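Local coordinates for Di-haem cytochrome c peroxidase family protein (Burkholderia thailandensis E264, PDB 6NX0) that carries two c-type hemes, probably acts as a cytochrome c peroxidase-like enzyme and reaches an unusually stable bis-Fe(IV) state, at residues Phe268-Asp273 / Pro314-Phe319; Pro360-Cys364 / Tyr421-Val425; Arg107-Asp111 / Gly228-Ala232; Leu64-Pro69 / Val88-Val94; Thr283-Met287 / Asp448-Phe453. The contacts are given in a common frame with arbitrary orientation. Where two conformers were deposited one is given. Residue numbers count along the deposited sequence, not the author numbering.

How the interactions relate
Along the chain, interaction 4 opens and closes first, then interaction 3, while the segments of interactions 1 and 5 alternate and interaction 2 falls between the two segments of interaction 5. Interactions 1, 4 and 5 form a connected series with 1 in the middle: R316 pairs with D89 to join it to the loop of interaction 4 (centres about 17 Å apart), and R271 with E286 to join it to the helix pair of interaction 5 near heme c #2 (about 16 Å). Interaction 3 stands apart beside heme c #1. Interaction 2 is also separate, its centre about 33 Å from that of interaction 1 and about 42 Å from that of interaction 3, on opposite sides of the chain's centre from the latter.

Interaction 1: Phe268-Asp273 / Pro314-Phe319; sequences FSSRYD and PERSLF
Segment 268-273 enters with F268 in a left-handed conformation (phi/psi 52/56), passes through the extended S270 and starts helix 271-276. Segment 314-319 makes a short 3-10 turn at 314-316, closed by S317 N to P314 O at 2.8 Å, and ends with F319 again left-handed (64/32). The backbones come closest at D273 and P314, with CA atoms 5.9 Å apart. S270 is the N-cap and forms a capping box with D273: D273 N donates to S270 OG (3.1 Å) and S270 N to D273 OD2 (3.1 Å), so two small polar side chains satisfy amides that the first helical turn cannot. F268, chi1 m, packs against P314, F268 CD1 3.4 Å from P314 CB, and presents its edge to L318 CD2, 4.1 Å from F268 CZ. Y272, chi1 t, reaches across so that its OH lies 3.0 Å from S317 OG in a hydrogen bond. One face of Y272 receives the edge of F319 (chi1 m) in a T-shaped stack, centroids 5.3 Å apart and planes at 71°. F319 also neighbours H305, the axial ligand of heme c #2, and its carbonyl accepts from H305 ND1. D273 OD1 forms a salt bridge with R373. In this largely buried aromatic interface the Y272 and S317 hydroxyls and the D273 carboxylate are all paired, tying the start of helix 271-276 to the surroundings of heme c #2.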
# COMPACT_ATOMS: atom_id res chain seq x y z
N PHE A 268 15.63 0.71 5.62
CA PHE A 268 16.52 0.05 4.67
C PHE A 268 17.53 -0.84 5.40
O PHE A 268 18.75 -0.71 5.24
CB PHE A 268 17.24 1.08 3.79
CG PHE A 268 16.31 1.86 2.88
CD1 PHE A 268 15.74 1.26 1.76
CD2 PHE A 268 16.04 3.19 3.14
CE1 PHE A 268 14.90 1.98 0.93
CE2 PHE A 268 15.19 3.91 2.31
CZ PHE A 268 14.63 3.29 1.20
N SER A 269 17.00 -1.76 6.21
CA SER A 269 17.82 -2.61 7.08
C SER A 269 17.66 -4.09 6.77
O SER A 269 17.98 -4.93 7.61
CB SER A 269 17.48 -2.35 8.55
OG SER A 269 16.18 -2.81 8.86
N SER A 270 17.22 -4.43 5.57
CA SER A 270 16.98 -5.82 5.22
C SER A 270 18.26 -6.49 4.74
O SER A 270 19.26 -5.82 4.45
CB SER A 270 15.90 -5.93 4.15
OG SER A 270 16.40 -5.48 2.90
N ARG A 271 18.21 -7.82 4.61
CA ARG A 271 19.34 -8.54 4.03
C ARG A 271 19.52 -8.18 2.56
O ARG A 271 20.66 -8.13 2.08
CB ARG A 271 19.18 -10.05 4.24
CG ARG A 271 19.49 -10.44 5.69
CD ARG A 271 19.42 -11.96 5.96
NE ARG A 271 20.18 -12.73 4.97
CZ ARG A 271 19.65 -13.43 3.97
NH1 ARG A 271 18.33 -13.53 3.80
NH2 ARG A 271 20.45 -14.06 3.13
N TYR A 272 18.43 -7.88 1.83
CA TYR A 272 18.59 -7.36 0.48
C TYR A 272 19.37 -6.05 0.49
O TYR A 272 20.24 -5.83 -0.37
CB TYR A 272 17.22 -7.19 -0.18
CG TYR A 272 17.31 -6.51 -1.52
CD1 TYR A 272 17.63 -7.24 -2.66
CD2 TYR A 272 17.08 -5.15 -1.64
CE1 TYR A 272 17.71 -6.61 -3.91
CE2 TYR A 272 17.17 -4.51 -2.88
CZ TYR A 272 17.49 -5.25 -4.00
OH TYR A 272 17.58 -4.65 -5.24
N ASP A 273 19.10 -5.16 1.46
CA ASP A 273 19.84 -3.90 1.55
C ASP A 273 21.31 -4.14 1.87
O ASP A 273 22.18 -3.42 1.38
CB ASP A 273 19.20 -2.98 2.59
CG ASP A 273 17.80 -2.57 2.19
OD1 ASP A 273 17.64 -2.06 1.05
OD2 ASP A 273 16.87 -2.77 3.01
N PRO A 314 19.96 1.95 -1.55
CA PRO A 314 18.74 1.15 -1.39
C PRO A 314 17.44 1.82 -1.85
O PRO A 314 16.50 1.10 -2.22
CB PRO A 314 18.72 0.89 0.13
CG PRO A 314 19.59 1.98 0.71
CD PRO A 314 20.69 2.04 -0.28
N GLU A 315 17.34 3.16 -1.84
CA GLU A 315 16.05 3.75 -2.22
C GLU A 315 15.76 3.63 -3.70
O GLU A 315 14.65 3.97 -4.11
CB GLU A 315 15.94 5.23 -1.86
CG GLU A 315 16.85 5.69 -0.78
CD GLU A 315 18.23 5.98 -1.32
OE1 GLU A 315 18.33 6.82 -2.24
OE2 GLU A 315 19.20 5.35 -0.84
N ARG A 316 16.71 3.18 -4.52
CA ARG A 316 16.36 2.83 -5.89
C ARG A 316 15.70 1.46 -5.98
O ARG A 316 15.41 0.99 -7.08
CB ARG A 316 17.60 2.90 -6.79
CG ARG A 316 18.12 4.34 -7.04
CD ARG A 316 19.18 4.41 -8.17
NE ARG A 316 19.43 5.77 -8.67
CZ ARG A 316 18.54 6.50 -9.33
NH1 ARG A 316 17.33 6.03 -9.56
NH2 ARG A 316 18.85 7.72 -9.76
N SER A 317 15.43 0.81 -4.84
CA SER A 317 14.75 -0.49 -4.83
C SER A 317 13.57 -0.38 -3.87
O SER A 317 13.63 -0.83 -2.72
CB SER A 317 15.67 -1.62 -4.45
OG SER A 317 16.67 -1.80 -5.43
N LEU A 318 12.49 0.20 -4.36
CA LEU A 318 11.26 0.29 -3.58
C LEU A 318 10.25 -0.77 -3.98
O LEU A 318 9.22 -0.92 -3.31
CB LEU A 318 10.65 1.69 -3.70
CG LEU A 318 11.55 2.83 -3.18
CD1 LEU A 318 10.96 4.19 -3.44
CD2 LEU A 318 11.85 2.64 -1.70
N PHE A 319 10.53 -1.55 -5.04
CA PHE A 319 9.71 -2.68 -5.46
C PHE A 319 8.32 -2.24 -5.88
O PHE A 319 7.33 -2.98 -5.75
CB PHE A 319 9.71 -3.75 -4.36
CG PHE A 319 11.06 -4.36 -4.19
CD1 PHE A 319 11.48 -5.39 -5.00
CD2 PHE A 319 11.95 -3.82 -3.28
CE1 PHE A 319 12.76 -5.92 -4.87
CE2 PHE A 319 13.24 -4.36 -3.16
CZ PHE A 319 13.63 -5.39 -3.95

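Interaction 2: Pro360-Cys364 / Tyr421-Val425; sequences PTQWC and YRGNV. With NO3 (nitrate ion), chain D.
Residues 360-363 form a 3-10 turn, with W363 N to P360 O at 3.1 Å and C364 N to T361 O at 3.2 Å; C364 then extends (phi/psi -64/137). Opposite, 422-424 have helical angles, and N424 N donates to Y421 O (2.9 Å). CA atoms pair Q362 with N424 at 6.7 Å and C364 with Y421 at 6.4 Å. The N424 side chain, chi1 m, spends both amide protons on the 3-10 turn and the residue that follows it: ND2 donates to T361 O and to C364 O, each at 3.0 Å. A primary amide suits this place because its one nitrogen can serve two carbonyls. Water 1 donates to Q362 O (2.9 Å) and, weakly, to N424 OD1 (3.0 Å). G423 N donates to O2 of a nitrate at 2.9 Å, an ion probably from the crystallisation liquor; a CB on G423 would collide with it. Y421, chi1 m, lays a ring face against C364, which is disulfide-bonded to C349 of helix 348-354: C364 CB lies 3.6 Å and C364 SG 3.7 Å from the centroid of the Y421 ring. This CH-pi and Cys sulfur-aromatic contact, with the Asn-to-carbonyl bonds, joins two surface loops of the cytochrome c-like part of the chain.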
# COMPACT_ATOMS: atom_id res chain seq x y z
N PRO A 360 -13.15 7.71 -17.16
CA PRO A 360 -12.62 7.13 -15.92
C PRO A 360 -12.80 5.63 -15.81
O PRO A 360 -12.02 4.99 -15.09
CB PRO A 360 -13.39 7.88 -14.83
CG PRO A 360 -14.61 8.47 -15.53
CD PRO A 360 -14.18 8.73 -16.92
N THR A 361 -13.81 5.02 -16.46
CA THR A 361 -14.03 3.59 -16.28
C THR A 361 -12.98 2.74 -16.99
O THR A 361 -12.95 1.53 -16.77
CB THR A 361 -15.44 3.19 -16.75
OG1 THR A 361 -15.56 3.41 -18.15
CG2 THR A 361 -16.52 4.00 -15.97
N GLN A 362 -12.10 3.35 -17.80
CA GLN A 362 -10.99 2.59 -18.35
C GLN A 362 -10.08 2.10 -17.25
O GLN A 362 -9.31 1.16 -17.46
CB GLN A 362 -10.19 3.42 -19.35
CG GLN A 362 -9.37 4.51 -18.71
CD GLN A 362 -8.74 5.47 -19.71
OE1 GLN A 362 -9.08 6.66 -19.75
NE2 GLN A 362 -7.80 4.96 -20.50
N TRP A 363 -10.16 2.72 -16.07
CA TRP A 363 -9.31 2.41 -14.93
C TRP A 363 -9.99 1.51 -13.91
O TRP A 363 -9.42 1.28 -12.84
CB TRP A 363 -8.86 3.70 -14.22
CG TRP A 363 -8.18 4.67 -15.13
CD1 TRP A 363 -8.63 5.92 -15.47
CD2 TRP A 363 -6.95 4.48 -15.81
NE1 TRP A 363 -7.74 6.52 -16.33
CE2 TRP A 363 -6.70 5.65 -16.57
CE3 TRP A 363 -6.03 3.43 -15.88
CZ2 TRP A 363 -5.57 5.81 -17.36
CZ3 TRP A 363 -4.91 3.58 -16.66
CH2 TRP A 363 -4.69 4.75 -17.39
N CYS A 364 -11.19 1.03 -14.17
CA CYS A 364 -11.80 0.08 -13.24
C CYS A 364 -10.97 -1.19 -13.21
O CYS A 364 -10.49 -1.67 -14.25
CB CYS A 364 -13.25 -0.20 -13.62
SG CYS A 364 -14.40 1.18 -13.24
N TYR A 421 -16.00 -4.79 -17.00
CA TYR A 421 -14.61 -4.34 -16.94
C TYR A 421 -13.62 -5.48 -17.09
O TYR A 421 -12.41 -5.25 -16.90
CB TYR A 421 -14.35 -3.58 -15.63
CG TYR A 421 -15.31 -2.44 -15.43
CD1 TYR A 421 -15.52 -1.49 -16.43
CD2 TYR A 421 -16.01 -2.30 -14.23
CE1 TYR A 421 -16.42 -0.45 -16.25
CE2 TYR A 421 -16.90 -1.26 -14.05
CZ TYR A 421 -17.09 -0.34 -15.06
OH TYR A 421 -17.98 0.71 -14.88
N ARG A 422 -14.07 -6.69 -17.43
CA ARG A 422 -13.13 -7.79 -17.57
C ARG A 422 -12.05 -7.51 -18.62
O ARG A 422 -10.91 -7.96 -18.47
CB ARG A 422 -13.90 -9.06 -17.86
CG ARG A 422 -14.77 -9.38 -16.65
CD ARG A 422 -14.83 -10.84 -16.28
NE ARG A 422 -15.89 -11.11 -15.31
CZ ARG A 422 -16.94 -11.91 -15.54
NH1 ARG A 422 -17.09 -12.53 -16.72
NH2 ARG A 422 -17.84 -12.11 -14.59
N GLY A 423 -12.37 -6.76 -19.67
CA GLY A 423 -11.38 -6.39 -20.68
C GLY A 423 -10.31 -5.43 -20.21
O GLY A 423 -9.31 -5.23 -20.91
N ASN A 424 -10.50 -4.80 -19.05
CA ASN A 424 -9.50 -3.91 -18.50
C ASN A 424 -8.35 -4.68 -17.88
O ASN A 424 -7.29 -4.10 -17.64
CB ASN A 424 -10.09 -3.03 -17.40
CG ASN A 424 -10.99 -1.90 -17.91
OD1 ASN A 424 -11.18 -1.69 -19.11
ND2 ASN A 424 -11.55 -1.15 -16.96
N VAL A 425 -8.59 -5.96 -17.55
CA VAL A 425 -7.60 -6.75 -16.85
C VAL A 425 -6.43 -7.09 -17.76
O VAL A 425 -6.60 -7.48 -18.91
CB VAL A 425 -8.24 -8.03 -16.29
CG1 VAL A 425 -7.16 -8.91 -15.66
CG2 VAL A 425 -9.31 -7.66 -15.28
N NO3 D . -14.70 -4.68 -20.87
O1 NO3 D . -15.40 -4.11 -21.76
O2 NO3 D . -14.98 -5.82 -20.47
O3 NO3 D . -13.75 -4.05 -20.35
O HOH W 1 -8.77 -0.21 -19.99

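Interaction 3: Arg107-Asp111 / Gly228-Ala232; sequences RVFFD and GLGAA
R107 stretches its fully extended side chain (chi1 to chi3 all t) over the start of helix 228-237, with one face of its guanidinium over L229 CA. NH2 comes to 3.2 Å from both G228 C and L229 N, and NH1 to 3.7 Å from A232 CB. These are packing contacts: L229 N is itself a donor, and the angle to G228 O is poor. A small residue suits position 228, since a CB there would sit only 3.1 Å from R107 NH2, while the methyl of A232, pointing toward the other segment, is small enough to pack against the end of the guanidinium. The backbones are the last turn of helix 99-109, which F110 leaves (-104/10), and the first turn of helix 228-237, where A232 N bonds G228 O at 2.9 Å; they are closest at V108 and L229, CA to CA 7.6 Å. This joins two helices of the part of the chain that carries heme c #1: the side chain of V108 is about 5 Å from the heme and from the side chain of C122, nearest atoms, and packs on helix 245-260. L229, chi1 t and chi2 p, fills the gap between the helices with branched apolar bulk, its CD1 3.9 Å from V108 CG2. Its CD2 is 3.4 Å from D111 OD2, while D111 OD1 accepts from A113 N.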
# COMPACT_ATOMS: atom_id res chain seq x y z
N ARG A 107 2.96 11.06 18.51
CA ARG A 107 1.99 11.14 19.60
C ARG A 107 0.58 10.89 19.09
O ARG A 107 -0.18 10.12 19.69
CB ARG A 107 2.11 12.51 20.28
CG ARG A 107 1.19 12.69 21.41
CD ARG A 107 1.40 14.03 22.09
NE ARG A 107 0.42 14.14 23.15
CZ ARG A 107 0.50 14.96 24.19
NH1 ARG A 107 1.53 15.79 24.31
NH2 ARG A 107 -0.46 14.93 25.10
N VAL A 108 0.20 11.54 17.98
CA VAL A 108 -1.10 11.31 17.36
C VAL A 108 -1.25 9.85 16.96
O VAL A 108 -2.29 9.23 17.18
CB VAL A 108 -1.26 12.25 16.14
CG1 VAL A 108 -2.51 11.92 15.37
CG2 VAL A 108 -1.26 13.72 16.58
N PHE A 109 -0.20 9.30 16.34
CA PHE A 109 -0.28 7.94 15.81
C PHE A 109 -0.61 6.91 16.86
O PHE A 109 -1.30 5.91 16.57
CB PHE A 109 1.06 7.59 15.16
CG PHE A 109 1.02 6.38 14.26
CD1 PHE A 109 1.25 5.12 14.76
CD2 PHE A 109 0.74 6.52 12.93
CE1 PHE A 109 1.24 4.01 13.92
CE2 PHE A 109 0.72 5.42 12.07
CZ PHE A 109 0.97 4.18 12.57
N PHE A 110 -0.16 7.11 18.10
CA PHE A 110 -0.35 6.14 19.15
C PHE A 110 -1.45 6.52 20.15
O PHE A 110 -1.62 5.81 21.15
CB PHE A 110 0.99 5.91 19.88
CG PHE A 110 1.95 5.10 19.06
CD1 PHE A 110 1.86 3.72 19.06
CD2 PHE A 110 2.89 5.71 18.25
CE1 PHE A 110 2.73 2.96 18.27
CE2 PHE A 110 3.74 4.97 17.46
CZ PHE A 110 3.67 3.58 17.47
N ASP A 111 -2.24 7.56 19.86
CA ASP A 111 -3.25 8.04 20.80
C ASP A 111 -4.54 7.24 20.66
O ASP A 111 -5.24 7.38 19.65
CB ASP A 111 -3.51 9.52 20.57
CG ASP A 111 -4.36 10.14 21.65
OD1 ASP A 111 -5.12 9.41 22.32
OD2 ASP A 111 -4.26 11.37 21.83
N GLY A 228 -4.58 16.53 26.58
CA GLY A 228 -3.23 17.03 26.47
C GLY A 228 -2.77 17.15 25.04
O GLY A 228 -1.98 18.04 24.71
N LEU A 229 -3.25 16.27 24.17
CA LEU A 229 -2.92 16.38 22.76
C LEU A 229 -3.45 17.70 22.21
O LEU A 229 -2.76 18.37 21.43
CB LEU A 229 -3.51 15.20 21.99
CG LEU A 229 -3.32 15.28 20.49
CD1 LEU A 229 -1.85 15.31 20.07
CD2 LEU A 229 -4.02 14.12 19.81
N GLY A 230 -4.67 18.06 22.58
CA GLY A 230 -5.21 19.35 22.17
C GLY A 230 -4.32 20.50 22.59
O GLY A 230 -4.12 21.45 21.84
N ALA A 231 -3.80 20.44 23.81
CA ALA A 231 -2.92 21.50 24.30
C ALA A 231 -1.62 21.54 23.51
O ALA A 231 -1.11 22.62 23.19
CB ALA A 231 -2.65 21.30 25.80
N ALA A 232 -1.04 20.37 23.21
CA ALA A 232 0.17 20.31 22.42
C ALA A 232 -0.06 20.86 21.03
O ALA A 232 0.76 21.63 20.51
CB ALA A 232 0.65 18.86 22.35

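Interaction 4: Leu64-Pro69 / Val88-Val94; sequences LLPGAP and VDPTAAV
A tight beta turn on the surface, in the loop between strands 61-62 and 71-77, meets the loop that leads from strand 81-84 to helix 99-109. The turn is type II, L65 to A68, with A68 N bonded to L65 O at 3.0 Å. P66 (-54/133) suits its second position, and G67 its third, where phi is +65°; a CB on G67 would also clash with V94 O. In 88-94, residues 90-92 have helical angles and A93 and V94 extend. CA atoms approach closely, A68 to A93 at 4.2 Å and G67 to V94 at 4.4 Å, helped by the absence of a side chain at G67 and by the small methyls of A68 and A93; L64 CA and V88 CA are 7.5 Å apart. V94 N donates to P66 O at 2.9 Å, and CA-H...O contacts of 3.5 Å run from G67 CA to V94 O and from A68 CA to A92 O. The contact lies beside the small antiparallel sheet whose strands these loops join or leave, and L64 and V88 both also rest on E71 and H173. L64 and L65, both chi1 m and chi2 t, reach V88 (chi1 t): L64 CD1 to V88 CG2 is 3.3 Å, L65 CD1 to V88 CG1 3.7 Å. L65 CB meets A93 CB at 3.9 Å, and P69 CD meets A92 CB at 3.7 Å. D89 shapes the second loop with an Asx turn, OD1 accepting from T91 N at 3.0 Å, while its OD2 pairs with R316.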
# COMPACT_ATOMS: atom_id res chain seq x y z
N LEU A 64 6.52 16.78 -6.65
CA LEU A 64 5.78 15.54 -6.43
C LEU A 64 6.21 14.76 -5.19
O LEU A 64 5.42 13.94 -4.70
CB LEU A 64 5.90 14.63 -7.66
CG LEU A 64 5.28 15.20 -8.94
CD1 LEU A 64 5.56 14.29 -10.11
CD2 LEU A 64 3.78 15.44 -8.76
N LEU A 65 7.43 14.96 -4.70
CA LEU A 65 7.94 14.40 -3.45
C LEU A 65 8.59 15.50 -2.63
O LEU A 65 9.15 16.45 -3.19
CB LEU A 65 8.98 13.31 -3.71
CG LEU A 65 8.44 11.95 -4.15
CD1 LEU A 65 9.57 11.01 -4.56
CD2 LEU A 65 7.60 11.34 -3.06
N PRO A 66 8.57 15.38 -1.30
CA PRO A 66 9.13 16.44 -0.44
C PRO A 66 10.57 16.76 -0.81
O PRO A 66 11.39 15.86 -1.00
CB PRO A 66 9.02 15.84 0.96
CG PRO A 66 7.91 14.84 0.86
CD PRO A 66 8.00 14.28 -0.50
N GLY A 67 10.85 18.05 -0.92
CA GLY A 67 12.18 18.53 -1.24
C GLY A 67 12.71 18.16 -2.60
O GLY A 67 13.86 18.50 -2.90
N ALA A 68 11.92 17.50 -3.46
CA ALA A 68 12.43 17.13 -4.76
C ALA A 68 12.48 18.34 -5.68
O ALA A 68 11.82 19.36 -5.44
CB ALA A 68 11.57 16.04 -5.39
N PRO A 69 13.26 18.27 -6.76
CA PRO A 69 13.29 19.38 -7.69
C PRO A 69 11.94 19.53 -8.37
O PRO A 69 11.28 18.53 -8.67
CB PRO A 69 14.38 18.97 -8.70
CG PRO A 69 15.13 17.88 -8.05
CD PRO A 69 14.16 17.18 -7.17
N VAL A 88 9.37 10.39 -11.95
CA VAL A 88 9.74 10.76 -10.60
C VAL A 88 10.90 9.88 -10.15
O VAL A 88 10.86 8.65 -10.30
CB VAL A 88 8.55 10.63 -9.64
CG1 VAL A 88 9.02 10.69 -8.19
CG2 VAL A 88 7.54 11.72 -9.89
N ASP A 89 11.93 10.51 -9.61
CA ASP A 89 13.08 9.78 -9.08
C ASP A 89 13.06 9.82 -7.56
O ASP A 89 13.25 10.90 -6.98
CB ASP A 89 14.37 10.40 -9.61
CG ASP A 89 15.62 9.63 -9.19
OD1 ASP A 89 15.51 8.68 -8.39
OD2 ASP A 89 16.71 9.99 -9.68
N PRO A 90 12.86 8.70 -6.87
CA PRO A 90 12.84 8.73 -5.40
C PRO A 90 14.14 9.19 -4.77
O PRO A 90 14.13 9.67 -3.63
CB PRO A 90 12.51 7.28 -5.03
CG PRO A 90 13.07 6.49 -6.18
CD PRO A 90 12.73 7.32 -7.38
N THR A 91 15.28 9.03 -5.46
CA THR A 91 16.54 9.48 -4.91
C THR A 91 16.66 11.00 -4.89
O THR A 91 17.58 11.53 -4.26
CB THR A 91 17.72 8.89 -5.70
OG1 THR A 91 17.83 9.53 -6.98
CG2 THR A 91 17.56 7.40 -5.89
N ALA A 92 15.75 11.72 -5.55
CA ALA A 92 15.80 13.17 -5.63
C ALA A 92 15.02 13.85 -4.51
O ALA A 92 15.18 15.06 -4.30
CB ALA A 92 15.27 13.64 -6.98
N ALA A 93 14.20 13.11 -3.78
CA ALA A 93 13.50 13.68 -2.64
C ALA A 93 14.50 14.06 -1.54
O ALA A 93 15.56 13.44 -1.39
CB ALA A 93 12.48 12.69 -2.08
N VAL A 94 14.15 15.09 -0.78
CA VAL A 94 14.94 15.53 0.37
C VAL A 94 14.01 15.69 1.56
O VAL A 94 13.12 16.56 1.55
CB VAL A 94 15.69 16.85 0.08
CG1 VAL A 94 16.52 17.26 1.29
CG2 VAL A 94 16.57 16.75 -1.15

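Interaction 5: Thr283-Met287 / Asp448-Phe453; sequences TPQEM and DDLVAF
This is a packing of two helices in the cytochrome c-like part of the chain around heme c #2: the first turn of helix 284-293 lies against helix 444-455, CA atoms meeting at E286 and F453 (4.5 Å) and at Q285 and D449 (5.8 Å). Among hydrogen bonds, T283 and E286 make a capping box: E286 N donates to T283 OG1 at 3.0 Å and T283 N to E286 OE1 at 2.9 Å. Threonine is short enough to cap, and glutamate, chi1 m, long enough to turn back, its OE1 also pairing with R271. Q285, extended (chi1 and chi2 t), donates from NE2 to D449 OD1 at 2.9 Å; D449 OD2 forms a salt bridge with R288. Van der Waals packing gathers at A452, whose small methyl admits the close approach: Q285 CD is 3.6 Å from A452 CB, and E286 CG 3.6 Å from A452 O. Separately, F453 CB lies 3.8 Å from E286 O. Last comes solvent: water 2 donates to E286 OE2 at 2.6 Å and to A452 O at 2.8 Å.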
# COMPACT_ATOMS: atom_id res chain seq x y z
N THR A 283 21.81 -16.05 -0.34
CA THR A 283 22.01 -17.47 -0.61
C THR A 283 21.85 -17.75 -2.10
O THR A 283 21.21 -16.99 -2.83
CB THR A 283 21.00 -18.33 0.15
OG1 THR A 283 19.70 -18.14 -0.41
CG2 THR A 283 20.98 -18.00 1.65
N PRO A 284 22.41 -18.86 -2.58
CA PRO A 284 22.17 -19.23 -3.98
C PRO A 284 20.69 -19.25 -4.35
O PRO A 284 20.33 -18.75 -5.42
CB PRO A 284 22.83 -20.61 -4.08
CG PRO A 284 23.97 -20.51 -3.10
CD PRO A 284 23.44 -19.71 -1.95
N GLN A 285 19.82 -19.81 -3.50
CA GLN A 285 18.39 -19.81 -3.79
C GLN A 285 17.85 -18.40 -3.89
O GLN A 285 17.05 -18.11 -4.79
CB GLN A 285 17.63 -20.59 -2.73
CG GLN A 285 16.13 -20.53 -2.97
CD GLN A 285 15.33 -21.28 -1.95
OE1 GLN A 285 15.63 -21.25 -0.75
NE2 GLN A 285 14.27 -21.95 -2.40
N GLU A 286 18.22 -17.53 -2.96
CA GLU A 286 17.75 -16.14 -3.01
C GLU A 286 18.20 -15.46 -4.29
O GLU A 286 17.44 -14.71 -4.92
CB GLU A 286 18.22 -15.37 -1.76
CG GLU A 286 17.51 -15.83 -0.47
CD GLU A 286 18.23 -15.48 0.81
OE1 GLU A 286 19.37 -14.98 0.76
OE2 GLU A 286 17.63 -15.68 1.90
N MET A 287 19.43 -15.74 -4.73
CA MET A 287 19.91 -15.20 -6.01
C MET A 287 19.13 -15.79 -7.19
O MET A 287 18.86 -15.07 -8.16
CB MET A 287 21.41 -15.47 -6.15
CG MET A 287 22.28 -14.70 -5.16
SD MET A 287 22.10 -12.91 -5.20
CE MET A 287 22.80 -12.52 -6.81
N ASP A 448 8.99 -21.22 -5.38
CA ASP A 448 9.69 -21.29 -4.10
C ASP A 448 10.87 -20.31 -4.04
O ASP A 448 11.12 -19.68 -3.01
CB ASP A 448 10.20 -22.71 -3.85
CG ASP A 448 9.10 -23.79 -3.80
OD1 ASP A 448 7.90 -23.49 -3.62
OD2 ASP A 448 9.46 -24.98 -3.94
N ASP A 449 11.63 -20.21 -5.14
CA ASP A 449 12.79 -19.33 -5.16
C ASP A 449 12.39 -17.86 -5.09
O ASP A 449 13.06 -17.07 -4.41
CB ASP A 449 13.62 -19.62 -6.41
CG ASP A 449 14.29 -20.99 -6.38
OD1 ASP A 449 14.30 -21.66 -5.32
OD2 ASP A 449 14.82 -21.40 -7.45
N LEU A 450 11.30 -17.48 -5.77
CA LEU A 450 10.78 -16.12 -5.67
C LEU A 450 10.38 -15.79 -4.23
O LEU A 450 10.71 -14.71 -3.73
CB LEU A 450 9.59 -15.95 -6.60
CG LEU A 450 9.93 -15.74 -8.08
CD1 LEU A 450 8.71 -15.96 -8.97
CD2 LEU A 450 10.51 -14.37 -8.30
N VAL A 451 9.70 -16.71 -3.55
CA VAL A 451 9.39 -16.50 -2.13
C VAL A 451 10.67 -16.30 -1.32
O VAL A 451 10.76 -15.39 -0.49
CB VAL A 451 8.56 -17.67 -1.59
CG1 VAL A 451 8.41 -17.59 -0.06
CG2 VAL A 451 7.22 -17.73 -2.27
N ALA A 452 11.69 -17.14 -1.55
CA ALA A 452 12.95 -16.96 -0.84
C ALA A 452 13.52 -15.57 -1.06
O ALA A 452 14.01 -14.91 -0.13
CB ALA A 452 13.95 -18.02 -1.28
N PHE A 453 13.45 -15.06 -2.30
CA PHE A 453 13.94 -13.72 -2.53
C PHE A 453 13.10 -12.68 -1.79
O PHE A 453 13.65 -11.76 -1.18
CB PHE A 453 13.97 -13.42 -4.02
CG PHE A 453 14.24 -12.00 -4.31
CD1 PHE A 453 15.44 -11.43 -3.97
CD2 PHE A 453 13.25 -11.20 -4.90
CE1 PHE A 453 15.67 -10.08 -4.19
CE2 PHE A 453 13.48 -9.86 -5.13
CZ PHE A 453 14.67 -9.29 -4.78
O HOH W 2 15.14 -16.22 2.08